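Local coordinates for tRNA (adenine(58)-N(1))-methyltransferase catalytic subunit TRM61 C-terminal domain-containing protein (Thermoplasma acidophilum, PDB 1YB2) that probably transfers a methyl group from S-adenosyl-L-methionine to an adenine of RNA, as TRM61-type tRNA (adenine(58)-N(1))-methyltransferases do, at residues Val27-Glu32 against Gly36-Ser41; Lys196-Met201 against Ala265-Gly270; Ile74-Asp77 against Met81-Gly84; Phe209-Phe214 against Glu218-Ser223; Ile114-Val117 against Asn123-Ser126. One frame throughout, in Å; residues are numbered along the deposited sequence.

Interaction 1 (Val27-Glu32 against Gly36-Ser41)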
# COMPACT_ATOMS: atom_id res chain seq x y z
N VAL A 27 -22.30 2.77 -1.91
CA VAL A 27 -22.33 2.87 -3.35
C VAL A 27 -21.90 1.58 -4.07
O VAL A 27 -22.21 1.39 -5.24
CB VAL A 27 -21.56 4.15 -3.84
CG1 VAL A 27 -20.04 3.98 -3.75
CG2 VAL A 27 -21.97 4.55 -5.24
N ILE A 28 -21.21 0.70 -3.35
CA ILE A 28 -20.64 -0.51 -3.93
C ILE A 28 -21.36 -1.77 -3.42
O ILE A 28 -21.71 -1.87 -2.23
CB ILE A 28 -19.10 -0.61 -3.63
CG1 ILE A 28 -18.35 0.67 -4.07
CG2 ILE A 28 -18.45 -1.85 -4.27
CD1 ILE A 28 -18.62 1.12 -5.51
N LEU A 29 -21.58 -2.73 -4.30
CA LEU A 29 -22.04 -4.06 -3.90
C LEU A 29 -20.89 -5.06 -4.10
O LEU A 29 -20.41 -5.25 -5.22
CB LEU A 29 -23.26 -4.47 -4.72
CG LEU A 29 -24.49 -3.56 -4.59
CD1 LEU A 29 -25.58 -4.05 -5.49
CD2 LEU A 29 -24.99 -3.50 -3.15
N VAL A 30 -20.43 -5.66 -3.02
CA VAL A 30 -19.27 -6.55 -3.08
C VAL A 30 -19.66 -8.00 -2.85
O VAL A 30 -20.73 -8.28 -2.31
CB VAL A 30 -18.15 -6.13 -2.08
CG1 VAL A 30 -17.78 -4.68 -2.25
CG2 VAL A 30 -18.55 -6.40 -0.62
N SER A 31 -18.77 -8.92 -3.24
CA SER A 31 -18.97 -10.34 -2.99
C SER A 31 -17.67 -11.09 -3.26
O SER A 31 -16.66 -10.48 -3.62
CB SER A 31 -20.11 -10.90 -3.85
OG SER A 31 -19.66 -11.17 -5.16
N GLU A 32 -17.71 -12.40 -3.07
CA GLU A 32 -16.57 -13.27 -3.36
C GLU A 32 -16.35 -13.40 -4.88
O GLU A 32 -15.32 -13.92 -5.30
CB GLU A 32 -16.69 -14.65 -2.68
CG GLU A 32 -15.31 -15.27 -2.39
CD GLU A 32 -15.30 -16.69 -1.78
OE1 GLU A 32 -15.97 -16.93 -0.73
OE2 GLU A 32 -14.55 -17.55 -2.33
N GLY A 36 -21.06 -4.84 -7.91
CA GLY A 36 -22.14 -4.05 -8.48
C GLY A 36 -22.15 -2.66 -7.89
O GLY A 36 -21.28 -2.30 -7.10
N LYS A 37 -23.14 -1.88 -8.31
CA LYS A 37 -23.30 -0.52 -7.81
C LYS A 37 -24.68 -0.32 -7.20
O LYS A 37 -25.67 -0.88 -7.67
CB LYS A 37 -22.97 0.52 -8.89
CG LYS A 37 -21.46 0.64 -9.15
CD LYS A 37 -21.05 1.84 -10.04
CE LYS A 37 -21.20 1.55 -11.53
NZ LYS A 37 -20.32 2.43 -12.38
N PHE A 38 -24.71 0.45 -6.12
CA PHE A 38 -25.94 0.72 -5.40
C PHE A 38 -26.19 2.23 -5.30
O PHE A 38 -25.28 2.99 -4.99
CB PHE A 38 -25.88 0.09 -3.99
CG PHE A 38 -27.13 0.27 -3.19
CD1 PHE A 38 -28.28 -0.45 -3.50
CD2 PHE A 38 -27.16 1.15 -2.12
CE1 PHE A 38 -29.45 -0.29 -2.76
CE2 PHE A 38 -28.33 1.33 -1.38
CZ PHE A 38 -29.47 0.60 -1.70
N ASP A 39 -27.42 2.64 -5.55
CA ASP A 39 -27.83 4.05 -5.40
C ASP A 39 -28.87 4.09 -4.29
O ASP A 39 -29.94 3.52 -4.43
CB ASP A 39 -28.40 4.59 -6.72
CG ASP A 39 -28.89 6.05 -6.63
OD1 ASP A 39 -28.73 6.70 -5.57
OD2 ASP A 39 -29.43 6.54 -7.65
N GLU A 40 -28.52 4.74 -3.17
CA GLU A 40 -29.37 4.74 -1.97
C GLU A 40 -30.58 5.66 -2.05
O GLU A 40 -31.56 5.47 -1.33
CB GLU A 40 -28.55 5.02 -0.70
CG GLU A 40 -27.85 6.37 -0.64
CD GLU A 40 -26.74 6.41 0.43
OE1 GLU A 40 -25.55 6.64 0.05
OE2 GLU A 40 -27.06 6.19 1.63
N SER A 41 -30.50 6.66 -2.93
CA SER A 41 -31.63 7.56 -3.15
C SER A 41 -32.83 6.82 -3.71
O SER A 41 -33.97 7.09 -3.34
CB SER A 41 -31.24 8.68 -4.10
OG SER A 41 -30.38 9.56 -3.42
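L29 and G36 form an antiparallel hydrogen-bonded pair, L29 N to G36 O and G36 N to L29 O both 2.8 Å, and F38 N adds a further bond of 2.8 Å to V27 O. I28 and K37 make the non-hydrogen-bonded pair between them. The two strand axes lie 138° apart, a marked departure from strict antiparallel.

On one face, L29 sends CD2 to within 3.8 Å of F38 CB, while its CD1 lies over the backbone next door, 3.8 Å from K37 O. The ring of F38, with CG anti to the backbone N (chi1 -178°), leads away from this strand toward N43 and I60. On the other face K37 passes CB over V27 O at 3.8 Å, and its ammonium continues to a salt bridge with E157 of the second subunit.

V27 and I28 together face S76, a classic beta bulge. The hairpin lies in the antiparallel part of the N-terminal sheet: V27, I28 and V30 bond through their backbones to S76 and I74 of strand 71-76, and K37 pairs with L46 of strand 44-46 on the other side, with F158 of the second subunit against V27 and I28.

Interaction 2 (Lys196-Met201 against Ala265-Gly270)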
# COMPACT_ATOMS: atom_id res chain seq x y z
N LYS A 196 -15.04 -12.82 18.08
CA LYS A 196 -14.49 -11.71 18.84
C LYS A 196 -14.11 -10.49 17.98
O LYS A 196 -14.53 -9.36 18.26
CB LYS A 196 -13.29 -12.17 19.66
CG LYS A 196 -12.59 -11.05 20.44
CD LYS A 196 -13.54 -10.42 21.43
CE LYS A 196 -12.80 -9.90 22.64
NZ LYS A 196 -13.66 -9.00 23.47
N ILE A 197 -13.28 -10.72 16.96
CA ILE A 197 -12.84 -9.67 16.03
C ILE A 197 -14.04 -9.04 15.33
O ILE A 197 -14.16 -7.80 15.28
CB ILE A 197 -11.78 -10.22 14.99
CG1 ILE A 197 -10.45 -10.55 15.69
CG2 ILE A 197 -11.50 -9.17 13.87
CD1 ILE A 197 -9.47 -11.36 14.80
N ALA A 198 -14.94 -9.88 14.81
CA ALA A 198 -16.16 -9.38 14.17
C ALA A 198 -16.95 -8.44 15.07
O ALA A 198 -17.43 -7.42 14.61
CB ALA A 198 -17.05 -10.53 13.70
N SER A 199 -17.09 -8.79 16.36
CA SER A 199 -17.86 -7.98 17.30
C SER A 199 -17.33 -6.56 17.50
O SER A 199 -18.05 -5.68 18.00
CB SER A 199 -17.95 -8.70 18.66
OG SER A 199 -16.73 -8.59 19.37
N MSE A 200 -16.08 -6.31 17.11
CA MSE A 200 -15.60 -4.94 17.24
C MSE A 200 -15.35 -4.20 15.92
O MSE A 200 -14.68 -3.17 15.89
CB MSE A 200 -14.43 -4.82 18.21
CG MSE A 200 -13.34 -5.83 18.08
SE MSE A 200 -12.37 -5.98 19.82
CE MSE A 200 -11.20 -7.37 19.22
N MSE A 201 -15.91 -4.73 14.84
CA MSE A 201 -15.83 -4.10 13.52
C MSE A 201 -17.10 -3.33 13.20
O MSE A 201 -18.20 -3.86 13.38
CB MSE A 201 -15.65 -5.20 12.47
CG MSE A 201 -14.32 -5.91 12.56
SE MSE A 201 -14.18 -7.34 11.26
CE MSE A 201 -14.09 -6.30 9.57
N ALA A 265 -11.90 -9.79 4.33
CA ALA A 265 -13.29 -10.10 4.66
C ALA A 265 -14.01 -8.81 5.06
O ALA A 265 -13.40 -7.89 5.63
CB ALA A 265 -13.34 -11.13 5.80
N ILE A 266 -15.30 -8.73 4.73
CA ILE A 266 -16.13 -7.59 5.14
C ILE A 266 -17.12 -7.96 6.26
O ILE A 266 -17.78 -9.00 6.18
CB ILE A 266 -16.86 -6.95 3.90
CG1 ILE A 266 -17.63 -5.67 4.26
CG2 ILE A 266 -17.74 -7.99 3.14
CD1 ILE A 266 -18.03 -4.85 3.03
N LYS A 267 -17.21 -7.12 7.30
CA LYS A 267 -18.20 -7.28 8.37
C LYS A 267 -19.63 -7.01 7.88
O LYS A 267 -19.93 -5.93 7.34
CB LYS A 267 -17.88 -6.34 9.55
CG LYS A 267 -18.92 -6.35 10.70
CD LYS A 267 -18.84 -7.63 11.53
CE LYS A 267 -20.02 -7.73 12.52
NZ LYS A 267 -19.96 -6.63 13.55
N LYS A 268 -20.52 -7.98 8.10
CA LYS A 268 -21.94 -7.79 7.77
C LYS A 268 -22.66 -7.10 8.91
O LYS A 268 -22.32 -7.30 10.06
CB LYS A 268 -22.58 -9.14 7.45
CG LYS A 268 -21.92 -9.80 6.25
CD LYS A 268 -22.57 -11.16 5.89
CE LYS A 268 -22.36 -12.16 7.00
NZ LYS A 268 -22.88 -13.49 6.60
N SER A 269 -23.68 -6.29 8.58
CA SER A 269 -24.51 -5.68 9.61
C SER A 269 -25.43 -6.68 10.30
O SER A 269 -25.91 -6.43 11.41
CB SER A 269 -25.35 -4.54 9.01
OG SER A 269 -26.29 -5.06 8.08
N GLY A 270 -25.70 -7.81 9.65
CA GLY A 270 -26.66 -8.78 10.13
C GLY A 270 -28.02 -8.68 9.45
O GLY A 270 -28.84 -9.60 9.58
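A265 opens the contact lightly: its carbonyl O has the methyl CE of the selenomethionine M201 4.3 Å away, where that chain bends at its last torsion (chi3 69°). The side chain of the next residue, I266, points off the opposite way, toward strand 71-76.

K267 does most of the work. Its CB lies against M201 from two directions, 3.8 Å from CB and 3.8 Å from CE of that residue, so the hooked selenomethionine cups the root of the lysine. Bends at chi2 and chi4 then steer the aliphatic chain past the A198 methyl, with CD 4.0 Å from A198 CB, and bring the ammonium to the end of helix 194-199. There K267 NZ donates to A198 O over 2.9 Å, from above the carbonyl plane, and more weakly to M201 O at 3.3 Å. M201 N also bonds to A198 O, from the other face of that plane, so this carbonyl is gripped on both sides.

A lysine reaching carbonyls at the C-terminal end of a helix acts as a C-terminal cap, and its charge probably suits the helix dipole. Here it ties the helix before strand 205-211 to strand 258-267, the antiparallel neighbour of that strand in a Rossmann-like methyltransferase sheet.

Interaction 3 (Ile74-Asp77 against Met81-Gly84)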
# COMPACT_ATOMS: atom_id res chain seq x y z
N ILE A 74 -22.84 -7.78 -0.48
CA ILE A 74 -22.75 -6.95 0.73
C ILE A 74 -22.63 -5.47 0.32
O ILE A 74 -21.82 -5.13 -0.57
CB ILE A 74 -21.57 -7.37 1.66
CG1 ILE A 74 -21.59 -8.89 1.96
CG2 ILE A 74 -21.55 -6.56 2.96
CD1 ILE A 74 -22.95 -9.43 2.51
N VAL A 75 -23.45 -4.62 0.93
CA VAL A 75 -23.35 -3.18 0.72
C VAL A 75 -22.09 -2.61 1.37
O VAL A 75 -21.80 -2.85 2.55
CB VAL A 75 -24.63 -2.43 1.21
CG1 VAL A 75 -24.51 -0.93 0.95
CG2 VAL A 75 -25.86 -2.97 0.52
N SER A 76 -21.34 -1.85 0.59
CA SER A 76 -20.16 -1.20 1.11
C SER A 76 -20.07 0.28 0.67
O SER A 76 -20.58 0.66 -0.40
CB SER A 76 -18.92 -1.94 0.63
OG SER A 76 -17.75 -1.36 1.13
N ASP A 77 -19.42 1.11 1.47
CA ASP A 77 -18.95 2.41 0.98
C ASP A 77 -17.80 2.16 0.00
O ASP A 77 -17.12 1.14 0.07
CB ASP A 77 -18.43 3.29 2.12
CG ASP A 77 -19.54 3.78 3.05
OD1 ASP A 77 -20.72 3.91 2.63
OD2 ASP A 77 -19.24 4.04 4.23
N MSE A 81 -9.75 -0.43 -2.84
CA MSE A 81 -9.61 -1.85 -3.14
C MSE A 81 -10.70 -2.37 -4.07
O MSE A 81 -10.48 -3.38 -4.72
CB MSE A 81 -9.50 -2.75 -1.87
CG MSE A 81 -10.76 -2.93 -1.05
SE MSE A 81 -10.52 -4.44 0.31
CE MSE A 81 -8.65 -4.83 -0.02
N TYR A 82 -11.84 -1.68 -4.15
CA TYR A 82 -12.96 -2.08 -5.02
C TYR A 82 -12.97 -1.45 -6.41
O TYR A 82 -13.73 -1.88 -7.29
CB TYR A 82 -14.30 -1.81 -4.34
CG TYR A 82 -14.43 -2.41 -2.97
CD1 TYR A 82 -14.09 -3.74 -2.73
CD2 TYR A 82 -14.90 -1.65 -1.90
CE1 TYR A 82 -14.21 -4.31 -1.43
CE2 TYR A 82 -15.03 -2.19 -0.62
CZ TYR A 82 -14.68 -3.54 -0.39
OH TYR A 82 -14.81 -4.09 0.87
N PHE A 83 -12.14 -0.41 -6.59
CA PHE A 83 -12.17 0.42 -7.78
C PHE A 83 -12.06 -0.40 -9.06
O PHE A 83 -12.88 -0.27 -9.94
CB PHE A 83 -11.08 1.50 -7.71
CG PHE A 83 -11.06 2.44 -8.90
CD1 PHE A 83 -11.86 3.59 -8.92
CD2 PHE A 83 -10.22 2.19 -9.97
CE1 PHE A 83 -11.82 4.47 -10.00
CE2 PHE A 83 -10.17 3.07 -11.07
CZ PHE A 83 -10.97 4.21 -11.07
N GLY A 84 -11.06 -1.27 -9.13
CA GLY A 84 -10.85 -2.07 -10.33
C GLY A 84 -11.97 -3.06 -10.66
O GLY A 84 -12.16 -3.42 -11.83
O HOH W 1 -15.76 -2.31 2.60
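S76 and Y82 are joined through water 1, which supplies the polar part of this small contact. The water donates to S76 OG over 2.7 Å and lies 2.7 Å from Y82 OH in a second hydrogen bond, sitting in the plane of the tyrosine ring at its edge. The serine hydroxyl has its own proton committed elsewhere: S76 OG donates to D77 O at 2.8 Å, only 19° from the carbonyl plane. A chi1 of -179° turns OG away from the backbone N and beside the carbonyl carbon, which makes this short return to the following residue possible.

The direct touches are made by one side of the tyrosine ring. S76 OG approaches Y82 CE2 obliquely at 3.3 Å, and D77 O lies near the ring plane, 4.0 Å from the same carbon. On one ring face, CG of the selenomethionine M81 sits 3.7 Å above the plane, displaced toward the rim.

Apolar neighbours complete the setting. V30, L232 and I266 all touch the tyrosine, so the phenol reaches from the segment 81-84 to a place where the N-terminal sheet meets strands 229-242 and 258-267.

With its proton given to D77 O and a hydrogen bond accepted from the water, the buried serine hydroxyl is satisfied in both roles. The water bridges two hydroxyls that stand 4.0 Å apart, S76 OG to Y82 OH, and so couples the tyrosine to the strand end.

Interaction 4 (Phe209-Phe214 against Glu218-Ser223)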
# COMPACT_ATOMS: atom_id res chain seq x y z
N PHE A 209 -6.30 -10.47 7.09
CA PHE A 209 -5.63 -11.52 7.86
C PHE A 209 -4.39 -11.97 7.12
O PHE A 209 -4.49 -12.31 5.95
CB PHE A 209 -6.54 -12.75 8.03
CG PHE A 209 -7.80 -12.49 8.78
CD1 PHE A 209 -8.95 -12.07 8.11
CD2 PHE A 209 -7.85 -12.69 10.16
CE1 PHE A 209 -10.14 -11.83 8.82
CE2 PHE A 209 -9.03 -12.45 10.87
CZ PHE A 209 -10.17 -12.01 10.19
N TYR A 210 -3.24 -11.98 7.81
CA TYR A 210 -1.97 -12.45 7.22
C TYR A 210 -1.66 -13.82 7.80
O TYR A 210 -1.64 -13.97 9.02
CB TYR A 210 -0.82 -11.49 7.57
CG TYR A 210 -0.81 -10.25 6.74
CD1 TYR A 210 -1.59 -9.14 7.10
CD2 TYR A 210 -0.01 -10.15 5.60
CE1 TYR A 210 -1.59 -7.96 6.33
CE2 TYR A 210 0.00 -8.96 4.81
CZ TYR A 210 -0.79 -7.88 5.19
OH TYR A 210 -0.80 -6.73 4.44
N LEU A 211 -1.48 -14.82 6.92
CA LEU A 211 -1.15 -16.19 7.31
C LEU A 211 0.11 -16.65 6.56
O LEU A 211 0.38 -16.18 5.45
CB LEU A 211 -2.32 -17.15 7.03
CG LEU A 211 -3.54 -17.22 7.95
CD1 LEU A 211 -3.14 -17.49 9.40
CD2 LEU A 211 -4.44 -15.97 7.84
N PRO A 212 0.93 -17.52 7.18
CA PRO A 212 2.18 -17.88 6.52
C PRO A 212 2.06 -19.03 5.51
O PRO A 212 2.96 -19.22 4.71
CB PRO A 212 3.07 -18.31 7.69
CG PRO A 212 2.14 -18.95 8.63
CD PRO A 212 0.81 -18.17 8.49
N ASN A 213 0.97 -19.79 5.55
CA ASN A 213 0.81 -20.89 4.59
C ASN A 213 -0.62 -21.14 4.14
O ASN A 213 -1.59 -20.59 4.71
CB ASN A 213 1.49 -22.18 5.09
CG ASN A 213 0.96 -22.65 6.43
OD1 ASN A 213 -0.19 -23.06 6.56
ND2 ASN A 213 1.83 -22.62 7.44
N PHE A 214 -0.74 -21.99 3.12
CA PHE A 214 -2.00 -22.29 2.49
C PHE A 214 -3.00 -22.92 3.46
O PHE A 214 -4.15 -22.50 3.51
CB PHE A 214 -1.81 -23.17 1.24
CG PHE A 214 -3.11 -23.56 0.59
CD1 PHE A 214 -3.66 -22.76 -0.40
CD2 PHE A 214 -3.80 -24.71 0.98
CE1 PHE A 214 -4.88 -23.10 -0.99
CE2 PHE A 214 -5.02 -25.05 0.40
CZ PHE A 214 -5.56 -24.24 -0.60
N GLU A 218 -6.65 -21.44 4.45
CA GLU A 218 -7.89 -22.16 4.16
C GLU A 218 -8.76 -22.32 5.41
O GLU A 218 -9.97 -22.11 5.36
CB GLU A 218 -7.57 -23.51 3.53
CG GLU A 218 -8.77 -24.43 3.30
CD GLU A 218 -8.37 -25.71 2.60
OE1 GLU A 218 -7.43 -26.39 3.09
OE2 GLU A 218 -9.01 -26.04 1.57
N LYS A 219 -8.13 -22.67 6.52
CA LYS A 219 -8.83 -22.76 7.81
C LYS A 219 -9.44 -21.41 8.22
O LYS A 219 -10.54 -21.34 8.77
CB LYS A 219 -7.85 -23.23 8.88
CG LYS A 219 -8.51 -23.78 10.12
CD LYS A 219 -7.50 -24.53 10.98
CE LYS A 219 -8.15 -25.10 12.25
NZ LYS A 219 -9.45 -25.82 11.97
N THR A 220 -8.70 -20.34 7.99
CA THR A 220 -9.18 -18.98 8.27
C THR A 220 -10.43 -18.67 7.44
O THR A 220 -11.42 -18.15 7.96
CB THR A 220 -8.07 -17.95 8.02
OG1 THR A 220 -6.97 -18.22 8.90
CG2 THR A 220 -8.58 -16.50 8.24
N VAL A 221 -10.38 -18.97 6.14
CA VAL A 221 -11.49 -18.66 5.24
C VAL A 221 -12.73 -19.45 5.64
O VAL A 221 -13.84 -18.91 5.68
CB VAL A 221 -11.12 -18.90 3.74
CG1 VAL A 221 -12.38 -18.81 2.86
CG2 VAL A 221 -10.08 -17.89 3.27
N LEU A 222 -12.53 -20.73 5.96
CA LEU A 222 -13.62 -21.61 6.38
C LEU A 222 -14.29 -21.11 7.65
O LEU A 222 -15.48 -21.31 7.82
CB LEU A 222 -13.11 -23.05 6.57
CG LEU A 222 -13.18 -24.01 5.38
CD1 LEU A 222 -12.99 -23.31 4.03
CD2 LEU A 222 -12.15 -25.13 5.54
N SER A 223 -13.54 -20.46 8.52
CA SER A 223 -14.10 -19.92 9.77
C SER A 223 -14.93 -18.63 9.61
O SER A 223 -15.63 -18.24 10.55
CB SER A 223 -12.99 -19.66 10.79
OG SER A 223 -12.25 -18.48 10.47
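F209 receives the T220 methyl on one face of its ring: CG2 stands 4.1 Å above the plane, displaced toward the rim and nearest to F209 CG, a hydrocarbon contact of ordinary length. Only the rim of the phenyl is involved, since the two side chains run at an angle to each other.

Two residues on, L211 again faces the helix. Its branch end and that of T220 reach toward each other tip to tip, L211 CD2 lying 3.5 Å from T220 OG1 and 4.1 Å from T220 CB. With chi1 at -61°, the threonine hydroxyl is set beside its backbone N, and there it bonds back to the carbonyl of Q216; the leucine therefore meets a hydroxyl already engaged in its own helix. Of the two branches of T220, the methyl meets chiefly the phenylalanine, the hydroxyl the leucine.

This is the strand-to-helix turn of a Rossmann-like methyltransferase domain, in which helix 214-223 folds back along strand 205-211. The L211 side chain is about 7 Å from that of D186, a predicted S-adenosyl-L-methionine ligand.

N213 occupies the N-cap, its OD1 accepting from the backbone N of Q216. F214 then begins the first helical turn, closed by the i to i+4 bond from E218 N to F214 O, 2.9 Å. Beside it, the F214 phenyl and the E218 carboxylate meet at a slant, their planes 64° apart, with F214 CE2 3.9 Å from E218 OE1. In the second subunit, I242 packs on this phenyl and L243 on E218.

Interaction 5 (Ile114-Val117 against Asn123-Ser126)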
# COMPACT_ATOMS: atom_id res chain seq x y z
N ILE A 114 -8.15 2.23 13.71
CA ILE A 114 -7.65 0.94 13.24
C ILE A 114 -7.24 0.07 14.41
O ILE A 114 -6.62 0.54 15.38
CB ILE A 114 -6.47 1.16 12.25
CG1 ILE A 114 -6.98 1.97 11.04
CG2 ILE A 114 -5.81 -0.20 11.84
CD1 ILE A 114 -5.92 2.28 10.00
N LEU A 115 -7.61 -1.20 14.32
CA LEU A 115 -7.21 -2.21 15.29
C LEU A 115 -6.17 -3.12 14.64
O LEU A 115 -6.41 -3.67 13.56
CB LEU A 115 -8.43 -3.04 15.74
CG LEU A 115 -8.12 -4.17 16.73
CD1 LEU A 115 -7.61 -3.58 18.04
CD2 LEU A 115 -9.36 -5.02 16.99
N GLU A 116 -5.01 -3.26 15.28
CA GLU A 116 -3.99 -4.17 14.82
C GLU A 116 -3.76 -5.25 15.87
O GLU A 116 -3.34 -4.97 17.00
CB GLU A 116 -2.70 -3.38 14.52
CG GLU A 116 -1.54 -4.19 14.04
CD GLU A 116 -0.29 -3.34 13.76
OE1 GLU A 116 -0.20 -2.19 14.27
OE2 GLU A 116 0.61 -3.82 13.04
N VAL A 117 -4.04 -6.50 15.49
CA VAL A 117 -3.92 -7.66 16.35
C VAL A 117 -2.65 -8.42 15.94
O VAL A 117 -2.60 -9.02 14.85
CB VAL A 117 -5.18 -8.55 16.27
CG1 VAL A 117 -5.11 -9.69 17.25
CG2 VAL A 117 -6.45 -7.70 16.53
N ASN A 123 6.53 -2.86 11.76
CA ASN A 123 6.58 -2.41 10.37
C ASN A 123 5.21 -2.00 9.83
O ASN A 123 5.07 -0.91 9.25
CB ASN A 123 7.25 -3.46 9.47
CG ASN A 123 7.68 -2.88 8.12
OD1 ASN A 123 8.12 -1.73 8.03
ND2 ASN A 123 7.52 -3.67 7.06
N MSE A 124 4.20 -2.85 10.03
CA MSE A 124 2.83 -2.51 9.61
C MSE A 124 2.31 -1.28 10.38
O MSE A 124 1.66 -0.41 9.81
CB MSE A 124 1.87 -3.70 9.80
CG MSE A 124 0.41 -3.41 9.37
SE MSE A 124 0.30 -2.98 7.47
CE MSE A 124 -1.23 -1.75 7.38
N SER A 125 2.61 -1.21 11.67
CA SER A 125 2.22 -0.07 12.50
C SER A 125 2.79 1.22 11.91
O SER A 125 2.14 2.27 11.92
CB SER A 125 2.72 -0.24 13.94
OG SER A 125 2.20 -1.41 14.54
N SER A 126 4.01 1.13 11.38
CA SER A 126 4.66 2.30 10.81
C SER A 126 3.92 2.80 9.56
O SER A 126 3.62 3.99 9.47
CB SER A 126 6.14 2.03 10.57
OG SER A 126 6.66 2.94 9.61
O HOH W 2 3.18 -3.82 13.06
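E116 and S125 make the tight part of this contact. S125 OG donates to E116 OE1 over only 2.5 Å, reaching the oxygen on its syn side and 22° out of the carboxylate plane. The glutamate is stretched out to get there: CG stands anti to the backbone N (chi1 179°) and the chain is extended beyond CG, carrying the carboxylate straight from strand 113-117 to the first turn of helix 123-132. S125 CB follows at 3.5 Å from OE1 of E116. The stem of the glutamate is packed by L138, V140 and I128.

The looser side belongs to OE2. M124, a selenomethionine, lays CB 3.5 Å and CG 3.7 Å from this oxygen before its chain bends and leads away toward I184. Instead of a protein donor within the two segments, water 2 serves OE2: it donates at 2.6 Å and accepts from S125 N at 3.0 Å.

The contact lies in the beta-alpha-beta unit of strand 113-117, helix 123-132 and strand 137-141, the first of the Rossmann-like methyltransferase sheet. Both carboxylate oxygens are held, one by a hydroxyl and one by a water that bridges to a backbone N-H in the first helical turn, which restrains the rotation of the carboxylate. Buried about 7 Å from the side chain of D186 and about 8 Å from that of E142, it probably helps shape the border of the predicted S-adenosyl-L-methionine site.

Interactions 1 and 3 are neighbours in the N-terminal sheet, their centres 7 Å apart: S76 N to I28 O, 2.9 Å, and I74 N to V30 O, 2.8 Å, are probable hydrogen bonds. I266 connects both to interaction 2, its CD1 lying 4.0 Å from V30 CG2 and 3.9 Å from S76 CB, and so joins this sheet to the methyltransferase domain. There interactions 2, 4 and 5 share one sheet; I197 packs on F209, and M200 on L115. Interactions 4 and 5 do not touch, their nearest atoms about 5 Å apart, yet both lie near the predicted S-adenosyl-L-methionine site. Interactions 1, 3, 4 and 5 also meet the second subunit.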